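Local atomic coordinates of putative branched-chain amino acid ABC transporter, periplasmic branched-chain amino acid-binding protein (Pseudomonas protegens Pf-5, PDB entry 4RU0), a protein that probably binds branched-chain amino acids or related small solutes in the periplasm and delivers them to an ABC transporter for uptake. Residues 247-250 and 251-255; 270-273 and 274-277; 160-163 and 164-168; 400-404 and 405-409; 288-291 and 292-295. All coordinates share one frame; numbering follows the deposited sequence.

Interaction 1 (247-250 and 251-255); sequences TPVA and VKTAA
Helix 246-256, which connects strands 237-241 and 264-266 in a beta-alpha-beta unit, carries a side-chain to backbone bond between Thr253 and Val249 one turn apart. The evidence is the double grip on Val249 O. Thr253 N reaches it at 2.8 Å, nearly in line with the C=O bond, while Thr253 OG1 donates at 2.7 Å from above the carbonyl plane. With OG1 beside its own backbone N (chi1 -51°), the hydroxyl curls back along the helix, and Val249 CG1 lies alongside it, 3.7 Å from OG1. The adjoining rungs are regular: Lys252 N to Pro248 O is 3.0 Å and almost straight (172°), and Ala254 N to Ala250 O is 2.9 Å. The aliphatic part of Lys252 runs over Pro248 O, with CG 3.3 Å from it. Pro248 itself lacks an N-H, which costs nothing in the first turn. Trp227 of helix 224-233 covers Ala250, Thr253 and Ala254, and Thr247 OG1 is bonded to Thr242 OG1. A threonine returning its hydroxyl to the carbonyl four residues back is a familiar feature of alpha helices, here in the crossover helix of a parallel alpha/beta layer.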
loop_
_atom_site.group_PDB
_atom_site.type_symbol
_atom_site.label_atom_id
_atom_site.label_comp_id
_atom_site.label_asym_id
_atom_site.label_seq_id
_atom_site.Cartn_x
_atom_site.Cartn_y
_atom_site.Cartn_z
ATOM N N THR A 247 -16.981 5.635 -2.295
ATOM C CA THR A 247 -16.084 6.786 -2.273
ATOM C C THR A 247 -16.620 7.980 -3.095
ATOM O O THR A 247 -16.728 9.080 -2.553
ATOM C CB THR A 247 -14.654 6.403 -2.754
ATOM O OG1 THR A 247 -14.083 5.448 -1.849
ATOM C CG2 THR A 247 -13.759 7.632 -2.815
ATOM N N PRO A 248 -16.977 7.779 -4.387
ATOM C CA PRO A 248 -17.544 8.929 -5.107
ATOM C C PRO A 248 -18.876 9.376 -4.521
ATOM O O PRO A 248 -19.186 10.568 -4.531
ATOM C CB PRO A 248 -17.739 8.400 -6.537
ATOM C CG PRO A 248 -16.883 7.202 -6.633
ATOM C CD PRO A 248 -16.870 6.602 -5.269
ATOM N N VAL A 249 -19.656 8.423 -4.023
ATOM C CA VAL A 249 -20.925 8.745 -3.389
ATOM C C VAL A 249 -20.697 9.595 -2.145
ATOM O O VAL A 249 -21.413 10.574 -1.925
ATOM C CB VAL A 249 -21.714 7.471 -3.016
ATOM C CG1 VAL A 249 -22.916 7.814 -2.149
ATOM C CG2 VAL A 249 -22.152 6.735 -4.270
ATOM N N ALA A 250 -19.699 9.228 -1.339
ATOM C CA ALA A 250 -19.380 9.979 -0.124
ATOM C C ALA A 250 -19.104 11.446 -0.450
ATOM O O ALA A 250 -19.603 12.352 0.224
ATOM C CB ALA A 250 -18.187 9.364 0.595
ATOM N N VAL A 251 -18.319 11.672 -1.497
ATOM C CA VAL A 251 -17.958 13.025 -1.887
ATOM C C VAL A 251 -19.175 13.790 -2.422
ATOM O O VAL A 251 -19.430 14.921 -1.995
ATOM C CB VAL A 251 -16.831 13.009 -2.926
ATOM C CG1 VAL A 251 -16.436 14.415 -3.300
ATOM C CG2 VAL A 251 -15.629 12.255 -2.367
ATOM N N LYS A 252 -19.925 13.167 -3.332
ATOM C CA LYS A 252 -21.154 13.753 -3.866
ATOM C C LYS A 252 -22.137 14.132 -2.763
ATOM O O LYS A 252 -22.786 15.181 -2.820
ATOM C CB LYS A 252 -21.857 12.789 -4.821
ATOM C CG LYS A 252 -21.240 12.616 -6.189
ATOM C CD LYS A 252 -22.058 11.594 -6.976
ATOM C CE LYS A 252 -21.417 11.241 -8.303
ATOM N NZ LYS A 252 -22.105 10.083 -8.949
ATOM N N THR A 253 -22.263 13.258 -1.775
ATOM C CA THR A 253 -23.218 13.478 -0.703
ATOM C C THR A 253 -22.724 14.590 0.216
ATOM O O THR A 253 -23.510 15.431 0.661
ATOM C CB THR A 253 -23.465 12.192 0.099
ATOM O OG1 THR A 253 -23.784 11.132 -0.808
ATOM C CG2 THR A 253 -24.625 12.374 1.067
ATOM N N ALA A 254 -21.420 14.599 0.483
ATOM C CA ALA A 254 -20.812 15.648 1.292
ATOM C C ALA A 254 -21.127 17.027 0.711
ATOM O O ALA A 254 -21.531 17.939 1.436
ATOM C CB ALA A 254 -19.305 15.444 1.388
ATOM N N ALA A 255 -20.948 17.170 -0.600
ATOM C CA ALA A 255 -21.213 18.440 -1.266
ATOM C C ALA A 255 -22.694 18.788 -1.170
ATOM O O ALA A 255 -23.057 19.940 -0.946
ATOM C CB ALA A 255 -20.770 18.388 -2.711
#

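Interaction 2 (270-273 and 274-277); sequences ASSS and EDVL
Ser272 and Asp275 exchange bonds as a capping box at the start of the short helix 273-276. In one direction Ser272 OG accepts from Glu274 N at 2.9 Å; with OG swung away from its own N (chi1 160°), the hydroxyl faces the first turn. In the other, Asp275 OD2 receives Ser272 N at 3.0 Å, on the anti side of the carboxylate and modestly out of its plane. Around this pair the backbone turns tightly. Ser273 O takes two donors: Leu277 N at 2.7 Å, close to linear with the carbonyl, and Val276 N at 3.1 Å from well above its plane. Val276 CG2 packs 3.4 Å from Ser272 O.

The second shell adds contacts on either segment: Ser271 OG is bonded to Ile268 O in the loop before the cap, and Glu274 OE2 meets Gln52 NE2. Tyr326 of helix 325-348 rests on Ser272 and Glu274, whereas Trp402 and Trp407 pack on Ser273 and Val276. Were Asp275 replaced by alanine, Ser272 N would probably lose its acceptor and half of the capping box with it. Side chains thus satisfy two N-H groups here, Glu274 N and Ser272 N, and the latter, perhaps with the start of this short helix, is likely to favour the charged form of the Asp275 carboxylate.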
loop_
_atom_site.group_PDB
_atom_site.type_symbol
_atom_site.label_atom_id
_atom_site.label_comp_id
_atom_site.label_asym_id
_atom_site.label_seq_id
_atom_site.Cartn_x
_atom_site.Cartn_y
_atom_site.Cartn_z
ATOM N N ALA A 270 -8.461 5.263 -1.292
ATOM C CA ALA A 270 -9.470 6.181 -1.807
ATOM C C ALA A 270 -8.766 7.393 -2.397
ATOM O O ALA A 270 -9.278 8.503 -2.347
ATOM C CB ALA A 270 -10.444 6.596 -0.705
ATOM N N SER A 271 -7.583 7.164 -2.953
ATOM C CA SER A 271 -6.699 8.247 -3.359
ATOM C C SER A 271 -6.455 8.311 -4.861
ATOM O O SER A 271 -5.557 9.020 -5.311
ATOM C CB SER A 271 -5.354 8.116 -2.642
ATOM O OG SER A 271 -4.728 6.890 -2.977
ATOM N N SER A 272 -7.249 7.581 -5.637
ATOM C CA SER A 272 -7.072 7.566 -7.082
ATOM C C SER A 272 -7.969 8.562 -7.808
ATOM O O SER A 272 -8.976 9.010 -7.274
ATOM C CB SER A 272 -7.336 6.170 -7.640
ATOM O OG SER A 272 -7.613 6.264 -9.026
ATOM N N SER A 273 -7.591 8.884 -9.042
ATOM C CA SER A 273 -8.407 9.709 -9.933
ATOM C C SER A 273 -9.774 9.079 -10.135
ATOM O O SER A 273 -10.798 9.762 -10.149
ATOM C CB SER A 273 -7.722 9.883 -11.296
ATOM O OG SER A 273 -6.397 10.357 -11.151
ATOM N N GLU A 274 -9.773 7.760 -10.289
ATOM C CA GLU A 274 -10.991 7.006 -10.547
ATOM C C GLU A 274 -11.930 7.006 -9.346
ATOM O O GLU A 274 -13.130 6.777 -9.484
ATOM C CB GLU A 274 -10.638 5.570 -10.941
ATOM C CG GLU A 274 -9.639 5.501 -12.081
ATOM C CD GLU A 274 -9.344 4.085 -12.518
ATOM O OE1 GLU A 274 -9.886 3.143 -11.895
ATOM O OE2 GLU A 274 -8.569 3.916 -13.485
ATOM N N ASP A 275 -11.379 7.253 -8.163
ATOM C CA ASP A 275 -12.192 7.315 -6.957
ATOM C C ASP A 275 -12.984 8.611 -6.890
ATOM O O ASP A 275 -14.003 8.680 -6.210
ATOM C CB ASP A 275 -11.322 7.178 -5.706
ATOM C CG ASP A 275 -10.759 5.779 -5.533
ATOM O OD1 ASP A 275 -11.509 4.800 -5.739
ATOM O OD2 ASP A 275 -9.564 5.660 -5.188
ATOM N N VAL A 276 -12.517 9.638 -7.599
ATOM C CA VAL A 276 -13.096 10.974 -7.457
ATOM C C VAL A 276 -13.620 11.587 -8.758
ATOM O O VAL A 276 -14.460 12.485 -8.721
ATOM C CB VAL A 276 -12.076 11.945 -6.847
ATOM C CG1 VAL A 276 -11.855 11.614 -5.394
ATOM C CG2 VAL A 276 -10.766 11.898 -7.621
ATOM N N LEU A 277 -13.124 11.118 -9.898
ATOM C CA LEU A 277 -13.650 11.560 -11.195
ATOM C C LEU A 277 -15.174 11.396 -11.345
ATOM O O LEU A 277 -15.825 12.288 -11.881
ATOM C CB LEU A 277 -12.941 10.825 -12.337
ATOM C CG LEU A 277 -11.598 11.412 -12.776
ATOM C CD1 LEU A 277 -10.870 10.455 -13.691
ATOM C CD2 LEU A 277 -11.789 12.761 -13.458
#

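Interaction 3 (160-163 and 164-168); sequences EAST and LVNYI
Asn166 folds its carboxamide back over the carbonyl of Ser162, its CG 3.1 Å from Ser162 O, on helix 157-172, which packs against the mixed sheet of its lobe. Asn166 N simultaneously makes the regular helical bond to that same oxygen at 2.8 Å. Because CG sits beside the backbone N (chi1 -70°), the amide trails toward the preceding turn, and a water spans the two side chains: it donates to Asn166 OD1 at 2.6 Å and lies 2.9 Å from Ser162 OG. Both side chains also reach the end of strand 407-415: Asn166 ND2 bonds to Ala415 O, the last residue of the strand, and Ser162 OG to Asp417 N just beyond it. The polar strip therefore fastens the helix to the exit of that strand.

Apolar side chains join the helix to its neighbours. Leu164 lies on Phe239 of strand 237-241, and Val165 meets Leu200 and Leu203 of helix 197-207, with CG2 of Val165 also 3.5 Å from Ala161 O. A polar contact is added by Glu160, which turns its carboxylate to the loop after strand 264-266, where OE2 accepts from Ile268 N; its other oxygen has Arg241 as a long, weak ion-pair partner.

Thr163 provides another link within the helix. Its hydroxyl occupies the position between backbone N and carbonyl carbon (chi1 68°), which aims it at the turn before, and Glu160 O consequently accepts from both Thr163 OG1 and Leu164 N, each at 2.8 Å.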
loop_
_atom_site.group_PDB
_atom_site.type_symbol
_atom_site.label_atom_id
_atom_site.label_comp_id
_atom_site.label_asym_id
_atom_site.label_seq_id
_atom_site.Cartn_x
_atom_site.Cartn_y
_atom_site.Cartn_z
ATOM N N GLU A 160 -1.268 4.323 9.271
ATOM C CA GLU A 160 -1.983 5.309 8.472
ATOM C C GLU A 160 -2.808 6.217 9.374
ATOM O O GLU A 160 -2.840 7.432 9.179
ATOM C CB GLU A 160 -2.888 4.645 7.439
ATOM C CG GLU A 160 -3.452 5.635 6.428
ATOM C CD GLU A 160 -4.570 5.044 5.589
ATOM O OE1 GLU A 160 -5.246 4.102 6.063
ATOM O OE2 GLU A 160 -4.776 5.527 4.456
ATOM N N ALA A 161 -3.459 5.620 10.368
ATOM C CA ALA A 161 -4.222 6.378 11.347
ATOM C C ALA A 161 -3.328 7.409 12.015
ATOM O O ALA A 161 -3.689 8.582 12.107
ATOM C CB ALA A 161 -4.839 5.452 12.384
ATOM N N SER A 162 -2.153 6.972 12.459
ATOM C CA SER A 162 -1.215 7.875 13.115
ATOM C C SER A 162 -0.790 9.030 12.206
ATOM O O SER A 162 -0.809 10.179 12.628
ATOM C CB SER A 162 0.016 7.114 13.596
ATOM O OG SER A 162 0.860 7.958 14.365
ATOM N N THR A 163 -0.411 8.725 10.965
ATOM C CA THR A 163 -0.019 9.770 10.014
ATOM C C THR A 163 -1.181 10.720 9.723
ATOM O O THR A 163 -0.981 11.927 9.578
ATOM C CB THR A 163 0.485 9.192 8.675
ATOM O OG1 THR A 163 -0.598 8.574 7.974
ATOM C CG2 THR A 163 1.570 8.177 8.905
ATOM N N LEU A 164 -2.389 10.170 9.631
ATOM C CA LEU A 164 -3.588 10.979 9.440
ATOM C C LEU A 164 -3.701 12.000 10.569
ATOM O O LEU A 164 -3.876 13.191 10.322
ATOM C CB LEU A 164 -4.842 10.093 9.379
ATOM C CG LEU A 164 -6.238 10.712 9.153
ATOM C CD1 LEU A 164 -6.929 11.059 10.469
ATOM C CD2 LEU A 164 -6.164 11.934 8.227
ATOM N N VAL A 165 -3.576 11.529 11.806
ATOM C CA VAL A 165 -3.660 12.398 12.975
ATOM C C VAL A 165 -2.493 13.391 13.017
ATOM O O VAL A 165 -2.669 14.564 13.351
ATOM C CB VAL A 165 -3.700 11.565 14.276
ATOM C CG1 VAL A 165 -3.397 12.431 15.487
ATOM C CG2 VAL A 165 -5.057 10.877 14.425
ATOM N N ASN A 166 -1.306 12.930 12.648
ATOM C CA ASN A 166 -0.133 13.791 12.669
ATOM C C ASN A 166 -0.222 14.916 11.643
ATOM O O ASN A 166 0.293 16.016 11.870
ATOM C CB ASN A 166 1.135 12.975 12.445
ATOM C CG ASN A 166 1.465 12.098 13.625
ATOM O OD1 ASN A 166 0.868 12.242 14.691
ATOM N ND2 ASN A 166 2.418 11.181 13.449
ATOM N N TYR A 167 -0.880 14.645 10.521
ATOM C CA TYR A 167 -1.091 15.676 9.518
ATOM C C TYR A 167 -2.127 16.688 9.998
ATOM O O TYR A 167 -1.949 17.892 9.811
ATOM C CB TYR A 167 -1.523 15.066 8.187
ATOM C CG TYR A 167 -1.833 16.111 7.138
ATOM C CD1 TYR A 167 -0.813 16.826 6.518
ATOM C CD2 TYR A 167 -3.145 16.388 6.773
ATOM C CE1 TYR A 167 -1.089 17.784 5.564
ATOM C CE2 TYR A 167 -3.433 17.344 5.817
ATOM C CZ TYR A 167 -2.402 18.042 5.216
ATOM O OH TYR A 167 -2.683 18.994 4.263
ATOM N N ILE A 168 -3.201 16.195 10.613
ATOM C CA ILE A 168 -4.209 17.063 11.218
ATOM C C ILE A 168 -3.542 18.034 12.193
ATOM O O ILE A 168 -3.785 19.241 12.149
ATOM C CB ILE A 168 -5.294 16.265 11.987
ATOM C CG1 ILE A 168 -5.988 15.235 11.089
ATOM C CG2 ILE A 168 -6.311 17.213 12.600
ATOM C CD1 ILE A 168 -6.815 15.809 9.995
HETATM O O HOH W 1 0.236 10.198 16.123
#

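Interaction 4 (400-404 and 405-409); sequences QQWDG and ANWTL
Asp403 OD1 is gripped by two backbone N-H groups, Ala405 N at 2.8 Å and Asn406 N at 2.7 Å. The first bond, from the residue two further on, defines an Asx turn and meets the oxygen nearly end-on; the second arrives on its syn side, tilted out of the carboxylate plane. With Asp403 N also bonded to Asn406 O, the carboxylate braces the loop of the hairpin formed by strands 396-402 and 407-415.

Beyond the loop the strands pair in antiparallel fashion. Gln401 and Thr408 form a hydrogen-bonded pair, with Gln401 N to Thr408 O at 2.8 Å, flanked by the non-hydrogen-bonded pairs Trp402-Trp407 and Gln400-Leu409. On the face carrying these flanking side chains, the Trp407 indole is sandwiched. Gln400 lays its carboxamide over one side, NE2 3.2 Å from Trp407 CD2 and the amide turned only 26° from the ring. Over the opposite side, Trp402 CB makes a CH-pi contact 3.8 Å from the centroid of the Trp407 six-membered ring. The Trp402 ring adds an edge-to-face contact with inclined planes (52°), its edge toward the Trp407 face. Without the indole of Trp407, as with a leucine in its place, the Gln400 amide and the Trp402 ring are likely to lose the surface between them.

Strand 396-402 lies between 407-415, the outermost strand, and 287-290, while helix 273-276 covers both tryptophans through Ser273 and Val276.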
loop_
_atom_site.group_PDB
_atom_site.type_symbol
_atom_site.label_atom_id
_atom_site.label_comp_id
_atom_site.label_asym_id
_atom_site.label_seq_id
_atom_site.Cartn_x
_atom_site.Cartn_y
_atom_site.Cartn_z
ATOM N N GLN A 400 -2.068 14.509 -0.944
ATOM C CA GLN A 400 -2.232 15.147 -2.240
ATOM C C GLN A 400 -3.661 15.650 -2.403
ATOM O O GLN A 400 -4.597 15.067 -1.849
ATOM C CB GLN A 400 -1.863 14.187 -3.372
ATOM C CG GLN A 400 -2.709 12.939 -3.432
ATOM C CD GLN A 400 -2.224 11.976 -4.488
ATOM O OE1 GLN A 400 -1.038 11.950 -4.815
ATOM N NE2 GLN A 400 -3.138 11.179 -5.032
ATOM N N GLN A 401 -3.816 16.736 -3.161
ATOM C CA GLN A 401 -5.103 17.413 -3.299
ATOM C C GLN A 401 -5.635 17.362 -4.731
ATOM O O GLN A 401 -4.884 17.557 -5.692
ATOM C CB GLN A 401 -4.982 18.867 -2.832
ATOM C CG GLN A 401 -6.261 19.679 -2.940
ATOM C CD GLN A 401 -6.214 20.936 -2.092
ATOM O OE1 GLN A 401 -5.193 21.621 -2.035
ATOM N NE2 GLN A 401 -7.315 21.233 -1.411
ATOM N N TRP A 402 -6.934 17.107 -4.861
ATOM C CA TRP A 402 -7.582 16.955 -6.162
ATOM C C TRP A 402 -8.253 18.251 -6.623
ATOM O O TRP A 402 -9.020 18.856 -5.868
ATOM C CB TRP A 402 -8.603 15.822 -6.077
ATOM C CG TRP A 402 -9.374 15.549 -7.326
ATOM C CD1 TRP A 402 -10.700 15.796 -7.539
ATOM C CD2 TRP A 402 -8.877 14.951 -8.529
ATOM N NE1 TRP A 402 -11.058 15.391 -8.803
ATOM C CE2 TRP A 402 -9.958 14.875 -9.433
ATOM C CE3 TRP A 402 -7.622 14.481 -8.934
ATOM C CZ2 TRP A 402 -9.822 14.342 -10.715
ATOM C CZ3 TRP A 402 -7.489 13.955 -10.208
ATOM C CH2 TRP A 402 -8.585 13.889 -11.084
ATOM N N ASP A 403 -7.976 18.682 -7.852
ATOM C CA ASP A 403 -8.570 19.928 -8.342
ATOM C C ASP A 403 -9.686 19.691 -9.361
ATOM O O ASP A 403 -10.257 20.638 -9.902
ATOM C CB ASP A 403 -7.496 20.848 -8.940
ATOM C CG ASP A 403 -6.765 20.226 -10.125
ATOM O OD1 ASP A 403 -7.337 19.369 -10.833
ATOM O OD2 ASP A 403 -5.600 20.613 -10.362
ATOM N N GLY A 404 -9.992 18.425 -9.618
ATOM C CA GLY A 404 -11.019 18.077 -10.582
ATOM C C GLY A 404 -10.413 17.417 -11.799
ATOM O O GLY A 404 -11.114 16.778 -12.587
ATOM N N ALA A 405 -9.098 17.566 -11.943
ATOM C CA ALA A 405 -8.388 17.032 -13.098
ATOM C C ALA A 405 -7.060 16.388 -12.707
ATOM O O ALA A 405 -6.658 15.384 -13.293
ATOM C CB ALA A 405 -8.155 18.131 -14.120
ATOM N N ASN A 406 -6.384 16.967 -11.719
ATOM C CA ASN A 406 -5.065 16.486 -11.320
ATOM C C ASN A 406 -4.844 16.477 -9.813
ATOM O O ASN A 406 -5.550 17.151 -9.061
ATOM C CB ASN A 406 -3.973 17.333 -11.977
ATOM C CG ASN A 406 -3.907 17.138 -13.475
ATOM O OD1 ASN A 406 -3.271 16.203 -13.961
ATOM N ND2 ASN A 406 -4.562 18.025 -14.218
ATOM N N TRP A 407 -3.845 15.708 -9.390
ATOM C CA TRP A 407 -3.406 15.701 -8.001
ATOM C C TRP A 407 -2.248 16.671 -7.798
ATOM O O TRP A 407 -1.440 16.886 -8.698
ATOM C CB TRP A 407 -2.978 14.294 -7.570
ATOM C CG TRP A 407 -4.091 13.308 -7.496
ATOM C CD1 TRP A 407 -4.349 12.302 -8.377
ATOM C CD2 TRP A 407 -5.101 13.225 -6.481
ATOM N NE1 TRP A 407 -5.455 11.593 -7.974
ATOM C CE2 TRP A 407 -5.936 12.139 -6.812
ATOM C CE3 TRP A 407 -5.378 13.961 -5.323
ATOM C CZ2 TRP A 407 -7.034 11.771 -6.029
ATOM C CZ3 TRP A 407 -6.466 13.587 -4.540
ATOM C CH2 TRP A 407 -7.281 12.506 -4.901
ATOM N N THR A 408 -2.169 17.243 -6.604
ATOM C CA THR A 408 -1.071 18.124 -6.237
ATOM C C THR A 408 -0.566 17.770 -4.841
ATOM O O THR A 408 -1.331 17.788 -3.877
ATOM C CB THR A 408 -1.501 19.616 -6.265
ATOM O OG1 THR A 408 -1.956 19.965 -7.580
ATOM C CG2 THR A 408 -0.342 20.522 -5.879
ATOM N N LEU A 409 0.717 17.444 -4.730
ATOM C CA LEU A 409 1.306 17.173 -3.423
ATOM C C LEU A 409 1.300 18.435 -2.565
ATOM O O LEU A 409 1.820 19.471 -2.975
ATOM C CB LEU A 409 2.728 16.635 -3.573
ATOM C CG LEU A 409 2.824 15.210 -4.111
ATOM C CD1 LEU A 409 4.273 14.807 -4.372
ATOM C CD2 LEU A 409 2.165 14.249 -3.136
#

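Interaction 5 (288-291 and 292-295); sequences ALTP and YPAG
Tyr292 and Pro291 lie side by side with the proline ring over one face of the phenol. Pro291 CG stands 3.6 Å from the centroid of the Tyr292 ring, 21° off the normal, which identifies a CH-pi contact; displaced toward the rim, it comes within 3.4 Å of Tyr292 CE2. The Tyr292 side chain is held with chi1 at 29°, an uncommon value that folds the ring back onto the preceding residue.

Thr290 supplies the polar part. Its OG1 accepts from Tyr292 N at 3.0 Å with an N-H to oxygen angle of 141°, and since the donor is two residues ahead this is an ST turn. It bends the chain at the end of strand 287-290, in the central sheet of this periplasmic binding protein, as it passes into the loop that leads to helix 299-309. The methyl branch serves another partner: Thr290 CG2 packs 3.7 Å from Pro293 CA. Pro293 N is close to OG1 as well, but as a proline nitrogen it has no hydrogen to offer.

The Tyr292 side chain also touches Val325, Ser329 and Val332 of helix 325-348, and Trp269, a residue of the pentaoxaheptadecane pocket; it is itself about 7 Å from that ligand. Further along the loop, Asn328 ND2 donates to both Pro293 O and Gly295 O.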
loop_
_atom_site.group_PDB
_atom_site.type_symbol
_atom_site.label_atom_id
_atom_site.label_comp_id
_atom_site.label_asym_id
_atom_site.label_seq_id
_atom_site.Cartn_x
_atom_site.Cartn_y
_atom_site.Cartn_z
ATOM N N ALA A 288 -6.237 13.384 -0.082
ATOM C CA ALA A 288 -6.042 11.943 0.052
ATOM C C ALA A 288 -4.621 11.614 0.487
ATOM O O ALA A 288 -3.676 12.312 0.119
ATOM C CB ALA A 288 -6.369 11.240 -1.254
ATOM N N LEU A 289 -4.481 10.558 1.285
ATOM C CA LEU A 289 -3.168 10.063 1.686
ATOM C C LEU A 289 -2.628 9.107 0.626
ATOM O O LEU A 289 -3.394 8.410 -0.039
ATOM C CB LEU A 289 -3.246 9.359 3.047
ATOM C CG LEU A 289 -3.701 10.193 4.245
ATOM C CD1 LEU A 289 -4.090 9.293 5.415
ATOM C CD2 LEU A 289 -2.620 11.163 4.668
ATOM N N THR A 290 -1.310 9.066 0.469
ATOM C CA THR A 290 -0.697 8.133 -0.474
ATOM C C THR A 290 0.727 7.771 -0.070
ATOM O O THR A 290 1.474 8.623 0.418
ATOM C CB THR A 290 -0.673 8.705 -1.910
ATOM O OG1 THR A 290 -0.034 7.774 -2.792
ATOM C CG2 THR A 290 0.082 10.023 -1.954
ATOM N N PRO A 291 1.100 6.497 -0.251
ATOM C CA PRO A 291 2.485 6.068 -0.073
ATOM C C PRO A 291 3.233 6.062 -1.405
ATOM O O PRO A 291 4.439 5.814 -1.435
ATOM C CB PRO A 291 2.336 4.655 0.485
ATOM C CG PRO A 291 1.114 4.148 -0.199
ATOM C CD PRO A 291 0.198 5.346 -0.423
ATOM N N TYR A 292 2.506 6.295 -2.485
ATOM C CA TYR A 292 3.086 6.400 -3.813
ATOM C C TYR A 292 2.391 7.455 -4.679
ATOM O O TYR A 292 1.583 7.119 -5.525
ATOM C CB TYR A 292 3.092 5.042 -4.516
ATOM C CG TYR A 292 1.990 4.105 -4.092
ATOM C CD1 TYR A 292 0.691 4.334 -4.463
ATOM C CD2 TYR A 292 2.260 2.982 -3.335
ATOM C CE1 TYR A 292 -0.315 3.484 -4.096
ATOM C CE2 TYR A 292 1.258 2.133 -2.956
ATOM C CZ TYR A 292 -0.032 2.391 -3.341
ATOM O OH TYR A 292 -1.047 1.558 -2.972
ATOM N N PRO A 293 2.712 8.720 -4.459
ATOM C CA PRO A 293 2.034 9.861 -5.093
ATOM C C PRO A 293 2.021 9.809 -6.620
ATOM O O PRO A 293 2.998 9.380 -7.244
ATOM C CB PRO A 293 2.852 11.065 -4.615
ATOM C CG PRO A 293 4.182 10.503 -4.235
ATOM C CD PRO A 293 3.879 9.147 -3.669
ATOM N N ALA A 294 0.911 10.242 -7.208
ATOM C CA ALA A 294 0.823 10.395 -8.654
ATOM C C ALA A 294 1.861 11.398 -9.150
ATOM O O ALA A 294 2.273 12.294 -8.412
ATOM C CB ALA A 294 -0.577 10.834 -9.061
ATOM N N GLY A 295 2.283 11.240 -10.400
ATOM C CA GLY A 295 3.261 12.131 -10.997
ATOM C C GLY A 295 4.186 11.388 -11.936
ATOM O O GLY A 295 4.633 10.281 -11.634
#

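Along the chain the order is interaction 3, 1, 2, 5, 4, and all five gather round one mixed seven-stranded sheet. Interactions 1 and 3 lie within helices 246-256 and 157-172, their centres about 22 Å apart. Interaction 2 touches interactions 1, 4 and 5, its centre about 10 to 12 Å from theirs; Pro248 CG, for example, meets Asp275 O at 3.3 Å. Interaction 5 likewise touches three, namely 2, 3 and 4: it shares the sheet with interaction 4 through neighbouring strands 287-290 and 396-402, and Leu289 carries it to Glu160 and Leu164 of interaction 3. Since Trp269, which lines the ligand pocket, directly precedes 270-273 and touches Tyr292, this network probably helps shape the pocket wall.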